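Local coordinates for SusD superfamily protein (Bacteroides fragilis NCTC 9343, PDB 3NQP) that probably binds glycans at the cell surface as a SusD-family outer-membrane lipoprotein, at residues 34-39 / 273-278; 53-58 / 63-68; 119-124 / 174-179; 246-249 / 253-256; 389-394 / 456-461. All coordinates share one frame; numbering follows the deposited sequence.

Contact 1. Residues 34-39 / 273-278; sequences HLRDAA and EGEATN. With EDO (1,2-ethanediol), chain F.
Glu275 and Ala276 carry the loop that follows strand 265-269 up to the guanidinium group of Arg36, near the C-terminal end of helix 21-37. Just before them, Gly274 has a phi of 80°, where a CB would be jammed against the preceding carbonyl oxygen; that backbone conformation calls for glycine. Glu275 comes next. With CG trans to its own nitrogen (chi1 -179°), the chain runs outward until OE1 stands at the edge of the guanidinium group, in its plane. The pair is a long salt bridge, 3.9 Å from Glu275 OE1 to Arg36 NH1, and a water spans the gap: it accepts from Arg36 NH1 at 2.9 Å and donates to Glu275 OE1 at the same distance. Ala276 meets the group quite differently, laying its methyl over one face, off toward the rim, with CB 3.5 Å from Arg36 CZ. A side chain this small suits a position flat against the cation. The backbone at Glu275 and Ala276 fits a classic beta bulge. Thr277 turns its CB away from the helix; its N donates a nearly straight bond to O1 of a bound ethanediol at 3.0 Å, and its OG1 pairs with the diol O2 at 2.6 Å. Behind Arg36, Asp37 OD1 takes two bonds side-on, from Arg36 NE and from Arg36 NH2 (3.0 Å), which holds the guanidinium group in orientation. This surface link between distant parts of the chain thus combines a methyl packed on the cation with a largely water-mediated charge pair, and is probably adaptable on that charged side.

Contact 2. Residues 53-58 / 63-68; sequences RFITGA and MGVSNG
Gly57 and Val65 are tied by one backbone hydrogen bond beside a single beta bridge, Ala58 with Gly64, which draws together two parts of the loop between helices 39-48 and 68-71. Val65 N donates to Gly57 O at 3.0 Å. A CA-H...O contact from Gly64 CA, 3.4 Å away, reaches the same oxygen, and Ala58 CA returns one to Met63 O at 3.5 Å. Gly57, at a phi of 82°, takes a backbone conformation that favours glycine.

Val65 supplies most of the apolar contact. Its chi1 of -65° divides the work between two methyls: CG2 lies 3.7 Å from Thr56 CA, while CG1 meets Ile55 CD1 at 4.0 Å, the two side chains crossing at about a right angle. Valine suits the place because branching at CB sets both methyls close to its own backbone, one for the Thr56 main chain and one for the isoleucine tip.

The next shell is residues 316-320. Backbone bonds join Ile55 to Glu318 and Ser66 to Thr316, so one outside segment fixes both sides of the loop, and Tyr317 OH bonds Asn67 OD1. Thr56 also leans on Ile71 of helix 68-71. At the entrance to that helix the Thr56 methyl, CG2, rests 4.1 Å from Gly68 O.

Contact 3. Residues 119-124 / 174-179; sequences EVYGLR and LNKSME
Ser177 sets its CB against the backbone of Gly122, where helices 110-135 and 163-181 run antiparallel. Their local axes come within 7.7 Å at a signed angle of -160°, and the chains are nearest at Tyr121 and Ser177, whose CA atoms lie 5.1 Å apart. This is the tight half. Ser177 CB is 3.6 Å from Gly122 N, and there is little room for a side chain at Gly122 beside the serine hydroxyl, so glycine suits the close approach. Serine suits the other side because it is small and its polar end is satisfied: with OG opposite its own nitrogen about CA-CB (chi1 179°), it bonds the carbonyl oxygen of Gly118 one turn earlier on the first helix, and also OG1 of Thr203. Gly118 and Gly122 form a GxxxG pair.

The looser half lies toward the surface, where Tyr121 and Lys176 run side by side and point the same way. Lys176 CG sits over the centre of the phenol ring, 3.8 Å from the Tyr121 centroid, in a CH-pi contact only 9° from the ring normal. Lysine fits such a border, its methylenes covering the aromatic face while the ammonium group travels on; a bend at chi2 carries it away to a weak salt bridge of 3.4 Å between Lys176 NZ and Glu179 OE2, back on its own helix. Close small-residue packing of antiparallel helices, edged by longer side chains, fits the TPR-like helical scaffold of the SusD family.

Contact 4. Residues 246-249 / 253-256; sequences KMLD and QVFN
Leu248 reaches across from the loop after helix 228-241 to Gln253 and Val254 in the short, weakly bonded helix 251-255. Van der Waals packing, on side chains and on the backbone, makes the direct contact; no hydrogen bond crosses it. One branch of the leucine does most of the touching. CD1 approaches Val254 CG2 at 3.9 Å and Gln253 CB at 3.8 Å; the Leu248 and Val254 side chains cross at a slant. The same methyl also presses on the backbone, 3.6 Å from Gln253 O and 3.7 Å from Val254 N. Leucine suits the place because its fork projects a methyl beyond CG far enough to touch a peptide as well as side chains.

Ring packing backs the other side of Val254, whose two methyls are thereby separated in role: CG2 faces Leu248, while CG1 lies over the centre of the Phe255 ring. That ring in turn meets Phe251 edge-to-face.

Hydrogen bonds hold the neighbouring backbone and the Gln253 side chain. Gln253 folds back at chi2 (-73°), and its OE1 accepts from Asn256 ND2 at 2.8 Å, with the donor in the carbonyl plane and an N-H...O angle of 162°. This amide pair ties the helix to the residue that follows it.

The chemistry therefore implies a division of labour: the leucine methyl packs on the helix, while three side chains from outside the two segments bond nearby peptide atoms, Glu264 OE1 taking Leu248 N, Arg412 NH1 reaching Leu248 O and Asn259 ND2 reaching Gln253 O.

Contact 5. Residues 389-394 / 456-461; sequences LAEIAN and LRRMTL
Arg458 grips Glu391 with two nitrogens in a buried, side-on salt bridge, which locks the end of helix 452-458 to helix 382-396 in the helical body of this SusD-family protein. The arginine leaves its backbone with CB directed at the other helix. CG, trans to the backbone nitrogen (chi1 -169°), passes 3.9 Å from Glu391 OE2, and CD comes a little closer to the same oxygen. There the chain bends at chi3 (60°), turning the guanidinium edge toward the carboxylate. NE donates to Glu391 OE2 at 2.9 Å. CZ follows, 3.5 Å from Glu391 OE1, and NH2 ends the run with a 2.7 Å bond to that oxygen, made on its syn lone pair.

The carboxylate plane is tilted 32° from the guanidinium plane, so the fork is twisted rather than flat. Glutamate suits the site because its extended chain spans the gap between the helices and offers one oxygen to each donor. Both ions have further partners: Lys216 NZ bonds Glu391 OE2, and Asp455 OD1 bonds Arg458 NH2. Such a network probably favours the charged forms in a buried setting.

Met459, a selenomethionine just past the helix, closes over the acid, its CG 3.7 Å from Glu391 OE1. A bend at chi3 then curls the methyl end back, bringing Met459 CE equally near, 3.7 Å from Glu391 OE1.

Overall arrangement
Contact 1 closes a long loop of chain that contains contacts 2, 3 and 4, whereas contact 5 follows it in sequence and lies on the opposite side of the chain's centre. Contacts 1 and 3 alone touch, through Leu35 CD2 and Leu123 CD2 at 3.7 Å, so helix 21-37 joins the helix pair of contact 3 to the loop of contact 1. Contacts 2 and 3 stand farthest apart, about 38 Å between centres. Contact 2 nevertheless comes within about 7 Å of contact 5, nearest atoms. Ethanediol molecules, probably from the crystallisation liquor, lie beside contacts 1 and 2; they do not by themselves establish a glycan site.

Contact 1. Residues 34-39 / 273-278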
# COMPACT_ATOMS: atom_id res chain seq x y z
N HIS A 34 -3.59 -11.35 -12.71
CA HIS A 34 -3.38 -10.04 -13.31
C HIS A 34 -3.36 -8.99 -12.21
O HIS A 34 -2.69 -7.96 -12.34
CB HIS A 34 -4.50 -9.71 -14.32
CG HIS A 34 -4.31 -10.35 -15.66
ND1 HIS A 34 -5.35 -10.91 -16.37
CD2 HIS A 34 -3.21 -10.51 -16.43
CE1 HIS A 34 -4.90 -11.39 -17.52
NE2 HIS A 34 -3.60 -11.16 -17.58
N LEU A 35 -4.10 -9.23 -11.14
CA LEU A 35 -4.07 -8.34 -10.00
C LEU A 35 -2.68 -8.47 -9.35
O LEU A 35 -2.08 -7.46 -8.99
CB LEU A 35 -5.15 -8.68 -8.98
CG LEU A 35 -5.24 -7.88 -7.70
CD1 LEU A 35 -5.69 -6.43 -8.05
CD2 LEU A 35 -6.18 -8.55 -6.71
N ARG A 36 -2.18 -9.71 -9.20
CA ARG A 36 -0.83 -9.92 -8.67
C ARG A 36 0.19 -9.10 -9.48
O ARG A 36 1.09 -8.45 -8.92
CB ARG A 36 -0.46 -11.40 -8.74
CG ARG A 36 0.96 -11.73 -8.35
CD ARG A 36 1.41 -13.09 -8.88
NE ARG A 36 1.43 -13.07 -10.33
CZ ARG A 36 1.22 -14.12 -11.11
NH1 ARG A 36 0.98 -15.32 -10.60
NH2 ARG A 36 1.25 -13.94 -12.41
N ASP A 37 0.06 -9.16 -10.80
CA ASP A 37 0.97 -8.46 -11.69
C ASP A 37 0.92 -6.93 -11.53
O ASP A 37 1.87 -6.25 -11.88
CB ASP A 37 0.67 -8.80 -13.17
CG ASP A 37 1.00 -10.25 -13.53
OD1 ASP A 37 1.62 -10.97 -12.74
OD2 ASP A 37 0.57 -10.67 -14.62
N ALA A 38 -0.18 -6.39 -11.02
CA ALA A 38 -0.26 -4.93 -10.72
C ALA A 38 0.10 -4.56 -9.29
O ALA A 38 0.04 -3.37 -8.91
CB ALA A 38 -1.65 -4.42 -11.04
N ALA A 39 0.51 -5.54 -8.48
CA ALA A 39 0.77 -5.29 -7.06
C ALA A 39 1.95 -4.34 -6.80
O ALA A 39 1.90 -3.50 -5.90
CB ALA A 39 0.97 -6.59 -6.31
N GLU A 273 6.91 -19.64 -5.43
CA GLU A 273 8.09 -20.20 -6.11
C GLU A 273 7.66 -21.04 -7.31
O GLU A 273 6.70 -21.80 -7.24
CB GLU A 273 8.93 -21.02 -5.16
CG GLU A 273 10.21 -21.57 -5.77
CD GLU A 273 11.07 -22.30 -4.76
OE1 GLU A 273 10.71 -22.39 -3.57
OE2 GLU A 273 12.15 -22.75 -5.14
N GLY A 274 8.35 -20.85 -8.42
CA GLY A 274 8.02 -21.56 -9.64
C GLY A 274 6.88 -21.01 -10.44
O GLY A 274 6.58 -21.56 -11.49
N GLU A 275 6.23 -19.95 -9.97
CA GLU A 275 5.11 -19.34 -10.71
C GLU A 275 5.35 -17.83 -10.92
O GLU A 275 5.44 -17.37 -12.06
CB GLU A 275 3.80 -19.60 -9.97
CG GLU A 275 2.52 -19.05 -10.64
CD GLU A 275 1.25 -19.44 -9.85
OE1 GLU A 275 0.96 -18.81 -8.80
OE2 GLU A 275 0.54 -20.38 -10.28
N ALA A 276 5.47 -17.08 -9.83
CA ALA A 276 5.75 -15.64 -9.91
C ALA A 276 6.40 -15.23 -8.61
O ALA A 276 6.02 -15.72 -7.53
CB ALA A 276 4.47 -14.87 -10.14
N THR A 277 7.43 -14.40 -8.73
CA THR A 277 8.14 -13.80 -7.62
C THR A 277 8.16 -12.27 -7.79
O THR A 277 7.81 -11.76 -8.84
CB THR A 277 9.60 -14.36 -7.50
OG1 THR A 277 10.32 -14.15 -8.72
CG2 THR A 277 9.58 -15.88 -7.20
N ASN A 278 8.52 -11.54 -6.74
CA ASN A 278 8.43 -10.09 -6.78
C ASN A 278 9.83 -9.50 -6.78
O ASN A 278 10.85 -10.24 -6.70
CB ASN A 278 7.55 -9.62 -5.62
CG ASN A 278 8.07 -10.04 -4.26
OD1 ASN A 278 9.21 -9.73 -3.93
ND2 ASN A 278 7.22 -10.70 -3.45
C1 EDO F . 8.71 -14.43 -12.53
O1 EDO F . 8.01 -13.57 -11.57
C2 EDO F . 10.05 -15.04 -12.12
O2 EDO F . 10.19 -15.74 -10.82
O HOH W 1 1.75 -16.19 -7.96

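Contact 2. Residues 53-58 / 63-68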
# COMPACT_ATOMS: atom_id res chain seq x y z
N ARG A 53 10.47 9.90 1.57
CA ARG A 53 11.50 9.22 2.37
C ARG A 53 12.44 8.30 1.62
O ARG A 53 13.18 7.50 2.26
CB ARG A 53 10.88 8.49 3.55
CG ARG A 53 9.75 7.59 3.24
CD ARG A 53 9.20 6.98 4.58
NE ARG A 53 8.25 5.95 4.24
CZ ARG A 53 7.63 5.14 5.09
NH1 ARG A 53 7.86 5.21 6.40
NH2 ARG A 53 6.75 4.25 4.61
N PHE A 54 12.48 8.43 0.30
CA PHE A 54 13.40 7.68 -0.53
C PHE A 54 14.60 8.57 -0.91
O PHE A 54 14.47 9.77 -0.96
CB PHE A 54 12.68 7.19 -1.77
CG PHE A 54 11.88 5.94 -1.54
CD1 PHE A 54 12.46 4.70 -1.60
CD2 PHE A 54 10.57 6.01 -1.20
CE1 PHE A 54 11.74 3.56 -1.36
CE2 PHE A 54 9.84 4.87 -0.95
CZ PHE A 54 10.43 3.64 -1.02
N ILE A 55 15.78 7.98 -1.07
CA ILE A 55 16.89 8.75 -1.57
C ILE A 55 16.85 8.73 -3.11
O ILE A 55 16.18 7.88 -3.72
CB ILE A 55 18.23 8.23 -1.03
CG1 ILE A 55 18.53 6.84 -1.57
CG2 ILE A 55 18.26 8.21 0.51
CD1 ILE A 55 19.71 6.83 -2.47
N THR A 56 17.61 9.64 -3.73
CA THR A 56 17.85 9.61 -5.17
C THR A 56 19.35 9.71 -5.42
O THR A 56 20.13 9.88 -4.49
CB THR A 56 17.11 10.77 -5.91
OG1 THR A 56 17.58 12.01 -5.42
CG2 THR A 56 15.63 10.68 -5.67
N GLY A 57 19.73 9.55 -6.68
CA GLY A 57 21.14 9.45 -7.08
C GLY A 57 21.61 8.03 -6.87
O GLY A 57 20.89 7.07 -7.10
N ALA A 58 22.81 7.89 -6.33
CA ALA A 58 23.39 6.57 -6.14
C ALA A 58 22.95 6.03 -4.77
O ALA A 58 22.97 6.72 -3.74
CB ALA A 58 24.90 6.62 -6.25
N MSE A 63 24.60 2.11 -6.92
CA MSE A 63 23.85 2.07 -8.17
C MSE A 63 22.83 3.21 -8.21
O MSE A 63 22.20 3.50 -7.21
CB MSE A 63 23.16 0.72 -8.29
CG MSE A 63 22.35 0.53 -9.50
SE MSE A 63 23.39 0.88 -11.17
CE MSE A 63 21.92 1.20 -12.29
N GLY A 64 22.66 3.83 -9.36
CA GLY A 64 21.62 4.86 -9.55
C GLY A 64 20.24 4.25 -9.31
O GLY A 64 19.91 3.21 -9.90
N VAL A 65 19.42 4.91 -8.50
CA VAL A 65 18.16 4.34 -8.11
C VAL A 65 17.12 4.56 -9.18
O VAL A 65 17.28 5.43 -10.02
CB VAL A 65 17.62 4.93 -6.77
CG1 VAL A 65 18.55 4.55 -5.59
CG2 VAL A 65 17.40 6.42 -6.89
N SER A 66 16.07 3.74 -9.15
CA SER A 66 15.00 3.83 -10.17
C SER A 66 13.93 4.85 -9.80
O SER A 66 13.80 5.23 -8.62
CB SER A 66 14.36 2.47 -10.36
OG SER A 66 15.34 1.53 -10.82
N ASN A 67 13.12 5.26 -10.79
CA ASN A 67 11.98 6.12 -10.58
C ASN A 67 12.35 7.44 -9.88
O ASN A 67 11.54 8.00 -9.11
CB ASN A 67 10.89 5.37 -9.79
CG ASN A 67 10.35 4.15 -10.55
OD1 ASN A 67 10.37 3.03 -10.04
ND2 ASN A 67 9.95 4.37 -11.82
N GLY A 68 13.55 7.95 -10.12
CA GLY A 68 13.98 9.16 -9.36
C GLY A 68 13.04 10.34 -9.58
O GLY A 68 12.79 11.14 -8.66

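Contact 3. Residues 119-124 / 174-179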
# COMPACT_ATOMS: atom_id res chain seq x y z
N GLU A 119 -16.54 -10.75 -5.74
CA GLU A 119 -15.10 -10.54 -5.88
C GLU A 119 -14.87 -9.53 -7.01
O GLU A 119 -14.08 -8.59 -6.85
CB GLU A 119 -14.35 -11.84 -6.18
CG GLU A 119 -14.29 -12.79 -5.00
CD GLU A 119 -13.45 -14.02 -5.26
OE1 GLU A 119 -13.66 -14.66 -6.29
OE2 GLU A 119 -12.58 -14.39 -4.41
N VAL A 120 -15.59 -9.69 -8.12
CA VAL A 120 -15.26 -8.96 -9.32
C VAL A 120 -15.74 -7.50 -9.21
O VAL A 120 -15.05 -6.61 -9.64
CB VAL A 120 -15.76 -9.67 -10.60
CG1 VAL A 120 -15.64 -8.78 -11.79
CG2 VAL A 120 -14.95 -11.00 -10.79
N TYR A 121 -16.89 -7.26 -8.59
CA TYR A 121 -17.30 -5.87 -8.31
C TYR A 121 -16.40 -5.20 -7.30
O TYR A 121 -16.09 -4.02 -7.43
CB TYR A 121 -18.73 -5.82 -7.81
CG TYR A 121 -19.78 -5.91 -8.89
CD1 TYR A 121 -20.20 -4.75 -9.57
CD2 TYR A 121 -20.41 -7.11 -9.21
CE1 TYR A 121 -21.20 -4.79 -10.53
CE2 TYR A 121 -21.41 -7.15 -10.20
CZ TYR A 121 -21.80 -5.98 -10.83
OH TYR A 121 -22.79 -5.99 -11.78
N GLY A 122 -15.95 -5.95 -6.29
CA GLY A 122 -14.97 -5.44 -5.36
C GLY A 122 -13.68 -5.00 -6.03
O GLY A 122 -13.09 -3.96 -5.69
N LEU A 123 -13.18 -5.82 -6.94
CA LEU A 123 -11.94 -5.55 -7.63
C LEU A 123 -12.08 -4.43 -8.62
O LEU A 123 -11.11 -3.68 -8.85
CB LEU A 123 -11.43 -6.82 -8.33
CG LEU A 123 -10.87 -7.90 -7.41
CD1 LEU A 123 -10.48 -9.16 -8.25
CD2 LEU A 123 -9.68 -7.44 -6.56
N ARG A 124 -13.27 -4.24 -9.18
CA ARG A 124 -13.44 -3.12 -10.09
C ARG A 124 -13.41 -1.80 -9.30
O ARG A 124 -12.79 -0.83 -9.75
CB ARG A 124 -14.72 -3.19 -10.91
CG ARG A 124 -14.73 -2.18 -12.04
CD ARG A 124 -15.82 -2.54 -13.06
NE ARG A 124 -17.16 -2.35 -12.49
CZ ARG A 124 -18.29 -2.57 -13.16
NH1 ARG A 124 -18.26 -3.03 -14.41
NH2 ARG A 124 -19.46 -2.32 -12.58
N LEU A 174 -18.88 -1.01 -4.78
CA LEU A 174 -18.64 -1.56 -3.45
C LEU A 174 -19.96 -2.09 -2.87
O LEU A 174 -19.99 -3.17 -2.26
CB LEU A 174 -18.06 -0.50 -2.53
CG LEU A 174 -16.60 -0.11 -2.85
CD1 LEU A 174 -16.18 1.20 -2.12
CD2 LEU A 174 -15.64 -1.25 -2.52
N ASN A 175 -21.03 -1.34 -3.02
CA ASN A 175 -22.35 -1.80 -2.54
C ASN A 175 -22.81 -3.07 -3.23
O ASN A 175 -23.36 -3.92 -2.59
CB ASN A 175 -23.43 -0.71 -2.69
CG ASN A 175 -23.29 0.42 -1.67
OD1 ASN A 175 -22.65 0.29 -0.62
ND2 ASN A 175 -23.93 1.54 -1.98
N LYS A 176 -22.60 -3.18 -4.54
CA LYS A 176 -22.98 -4.38 -5.27
C LYS A 176 -22.12 -5.57 -4.77
O LYS A 176 -22.64 -6.65 -4.59
CB LYS A 176 -22.81 -4.18 -6.75
CG LYS A 176 -23.73 -5.02 -7.62
CD LYS A 176 -25.18 -4.62 -7.56
CE LYS A 176 -25.98 -5.29 -8.72
NZ LYS A 176 -27.26 -5.88 -8.28
N SER A 177 -20.83 -5.34 -4.55
CA SER A 177 -19.92 -6.36 -3.96
C SER A 177 -20.53 -6.88 -2.66
O SER A 177 -20.65 -8.08 -2.52
CB SER A 177 -18.48 -5.86 -3.77
OG SER A 177 -17.60 -6.87 -3.17
N MSE A 178 -20.92 -6.00 -1.75
CA MSE A 178 -21.51 -6.45 -0.47
C MSE A 178 -22.85 -7.18 -0.74
O MSE A 178 -23.21 -8.16 -0.05
CB MSE A 178 -21.71 -5.29 0.51
CG MSE A 178 -20.51 -4.49 0.85
SE MSE A 178 -19.31 -5.68 1.89
CE MSE A 178 -20.47 -5.93 3.39
N GLU A 179 -23.61 -6.71 -1.72
CA GLU A 179 -24.90 -7.32 -1.95
C GLU A 179 -24.73 -8.75 -2.39
O GLU A 179 -25.43 -9.64 -1.93
CB GLU A 179 -25.68 -6.51 -3.00
CG GLU A 179 -27.08 -6.96 -3.24
CD GLU A 179 -27.72 -6.13 -4.37
OE1 GLU A 179 -27.41 -4.91 -4.46
OE2 GLU A 179 -28.48 -6.70 -5.17

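Contact 4. Residues 246-249 / 253-256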
# COMPACT_ATOMS: atom_id res chain seq x y z
N LYS A 246 -6.96 -11.65 14.14
CA LYS A 246 -6.16 -11.32 15.32
C LYS A 246 -4.80 -10.83 14.93
O LYS A 246 -4.22 -11.36 14.02
CB LYS A 246 -5.94 -12.58 16.18
CG LYS A 246 -7.20 -13.34 16.58
CD LYS A 246 -6.91 -14.43 17.66
CE LYS A 246 -7.25 -15.84 17.17
NZ LYS A 246 -8.67 -15.92 16.70
N MSE A 247 -4.25 -9.88 15.68
CA MSE A 247 -2.87 -9.42 15.49
C MSE A 247 -1.92 -10.49 16.04
O MSE A 247 -2.20 -11.05 17.08
CB MSE A 247 -2.67 -8.11 16.23
CG MSE A 247 -1.54 -7.28 15.75
SE MSE A 247 -1.41 -5.57 16.51
CE MSE A 247 -1.96 -6.00 18.31
N LEU A 248 -0.86 -10.81 15.30
CA LEU A 248 0.12 -11.77 15.76
C LEU A 248 1.00 -11.16 16.85
O LEU A 248 1.23 -9.93 16.90
CB LEU A 248 0.99 -12.29 14.61
CG LEU A 248 0.33 -12.85 13.35
CD1 LEU A 248 1.43 -13.48 12.45
CD2 LEU A 248 -0.84 -13.85 13.66
N ASP A 249 1.49 -12.01 17.74
CA ASP A 249 2.43 -11.53 18.75
C ASP A 249 3.75 -11.06 18.16
O ASP A 249 4.35 -10.16 18.70
CB ASP A 249 2.77 -12.62 19.74
CG ASP A 249 1.65 -12.90 20.73
OD1 ASP A 249 0.71 -12.08 20.92
OD2 ASP A 249 1.74 -13.98 21.32
N GLN A 253 6.54 -12.52 11.98
CA GLN A 253 5.72 -13.67 11.56
C GLN A 253 4.61 -13.22 10.66
O GLN A 253 3.97 -14.06 9.99
CB GLN A 253 5.12 -14.37 12.79
CG GLN A 253 6.12 -15.25 13.56
CD GLN A 253 6.43 -16.51 12.79
OE1 GLN A 253 7.23 -16.49 11.88
NE2 GLN A 253 5.76 -17.60 13.14
N VAL A 254 4.29 -11.92 10.71
CA VAL A 254 3.23 -11.41 9.86
C VAL A 254 3.62 -11.67 8.40
O VAL A 254 2.76 -12.04 7.60
CB VAL A 254 2.89 -9.92 10.16
CG1 VAL A 254 1.96 -9.34 9.05
CG2 VAL A 254 2.28 -9.79 11.61
N PHE A 255 4.90 -11.49 8.06
CA PHE A 255 5.39 -11.45 6.66
C PHE A 255 6.05 -12.72 6.25
O PHE A 255 6.27 -12.94 5.07
CB PHE A 255 6.37 -10.28 6.48
CG PHE A 255 5.80 -9.03 7.02
CD1 PHE A 255 4.92 -8.30 6.27
CD2 PHE A 255 6.06 -8.64 8.34
CE1 PHE A 255 4.31 -7.16 6.80
CE2 PHE A 255 5.47 -7.53 8.87
CZ PHE A 255 4.57 -6.76 8.07
N ASN A 256 6.35 -13.55 7.25
CA ASN A 256 7.14 -14.76 7.05
C ASN A 256 6.49 -15.62 5.95
O ASN A 256 5.29 -15.96 6.02
CB ASN A 256 7.24 -15.49 8.38
CG ASN A 256 7.98 -16.82 8.29
OD1 ASN A 256 8.25 -17.36 7.22
ND2 ASN A 256 8.27 -17.38 9.46

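Contact 5. Residues 389-394 / 456-461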
# COMPACT_ATOMS: atom_id res chain seq x y z
N LEU A 389 -9.10 3.33 12.02
CA LEU A 389 -10.08 3.67 13.05
C LEU A 389 -9.55 4.74 13.99
O LEU A 389 -10.30 5.58 14.44
CB LEU A 389 -10.49 2.42 13.83
CG LEU A 389 -11.49 1.52 13.12
CD1 LEU A 389 -11.61 0.14 13.76
CD2 LEU A 389 -12.83 2.18 13.03
N ALA A 390 -8.24 4.73 14.26
CA ALA A 390 -7.63 5.82 15.02
C ALA A 390 -7.83 7.19 14.32
O ALA A 390 -8.12 8.21 14.97
CB ALA A 390 -6.16 5.55 15.29
N GLU A 391 -7.62 7.20 13.00
CA GLU A 391 -7.79 8.42 12.23
C GLU A 391 -9.25 8.90 12.27
O GLU A 391 -9.51 10.08 12.44
CB GLU A 391 -7.31 8.22 10.80
CG GLU A 391 -7.38 9.49 9.97
CD GLU A 391 -6.71 9.32 8.63
OE1 GLU A 391 -5.83 8.44 8.55
OE2 GLU A 391 -7.08 10.07 7.68
N ILE A 392 -10.21 7.96 12.17
CA ILE A 392 -11.64 8.31 12.29
C ILE A 392 -11.90 8.90 13.69
O ILE A 392 -12.55 9.95 13.82
CB ILE A 392 -12.56 7.09 12.02
CG1 ILE A 392 -12.50 6.69 10.53
CG2 ILE A 392 -13.98 7.41 12.44
CD1 ILE A 392 -13.10 5.23 10.17
N ALA A 393 -11.35 8.25 14.73
CA ALA A 393 -11.45 8.73 16.10
C ALA A 393 -10.96 10.18 16.23
O ALA A 393 -11.62 11.05 16.83
CB ALA A 393 -10.64 7.78 17.09
N ASN A 394 -9.81 10.46 15.65
CA ASN A 394 -9.28 11.81 15.68
C ASN A 394 -10.29 12.80 15.05
O ASN A 394 -10.48 13.88 15.59
CB ASN A 394 -7.90 11.95 15.00
CG ASN A 394 -7.18 13.20 15.45
OD1 ASN A 394 -7.43 13.69 16.55
ND2 ASN A 394 -6.25 13.71 14.62
N LEU A 456 -0.25 11.10 3.27
CA LEU A 456 0.10 12.50 3.05
C LEU A 456 -0.97 13.26 2.30
O LEU A 456 -1.20 14.45 2.58
CB LEU A 456 1.42 12.65 2.30
CG LEU A 456 2.65 12.16 3.09
CD1 LEU A 456 3.84 12.03 2.08
CD2 LEU A 456 3.01 13.13 4.25
N ARG A 457 -1.63 12.60 1.36
CA ARG A 457 -2.76 13.23 0.64
C ARG A 457 -3.97 13.44 1.57
O ARG A 457 -4.68 14.42 1.45
CB ARG A 457 -3.24 12.35 -0.53
CG ARG A 457 -2.30 12.30 -1.74
CD ARG A 457 -2.41 13.45 -2.69
NE ARG A 457 -3.79 13.87 -3.02
CZ ARG A 457 -4.62 13.26 -3.84
NH1 ARG A 457 -4.26 12.17 -4.46
NH2 ARG A 457 -5.82 13.74 -4.03
N ARG A 458 -4.17 12.51 2.50
CA ARG A 458 -5.44 12.37 3.19
C ARG A 458 -5.45 13.00 4.55
O ARG A 458 -6.41 13.68 4.90
CB ARG A 458 -5.78 10.89 3.32
CG ARG A 458 -7.22 10.55 3.79
CD ARG A 458 -7.36 9.07 4.17
NE ARG A 458 -6.45 8.73 5.24
CZ ARG A 458 -5.30 8.06 5.13
NH1 ARG A 458 -4.86 7.55 3.96
NH2 ARG A 458 -4.55 7.91 6.20
N MSE A 459 -4.37 12.81 5.31
CA MSE A 459 -4.31 13.35 6.66
C MSE A 459 -4.07 14.85 6.59
O MSE A 459 -3.50 15.38 5.63
CB MSE A 459 -3.24 12.62 7.50
CG MSE A 459 -3.50 11.12 7.55
SE MSE A 459 -2.30 10.17 8.69
CE MSE A 459 -3.25 10.39 10.34
N THR A 460 -4.58 15.54 7.60
CA THR A 460 -4.59 16.99 7.66
C THR A 460 -3.95 17.50 8.95
O THR A 460 -3.96 16.81 9.99
CB THR A 460 -6.02 17.54 7.55
OG1 THR A 460 -6.83 17.03 8.63
CG2 THR A 460 -6.70 17.16 6.20
N LEU A 461 -3.44 18.72 8.94
CA LEU A 461 -2.68 19.20 10.07
C LEU A 461 -3.64 19.50 11.24
O LEU A 461 -3.29 19.33 12.40
CB LEU A 461 -1.87 20.43 9.67
CG LEU A 461 -0.83 20.92 10.66
CD1 LEU A 461 0.36 19.88 10.69
CD2 LEU A 461 -0.41 22.37 10.27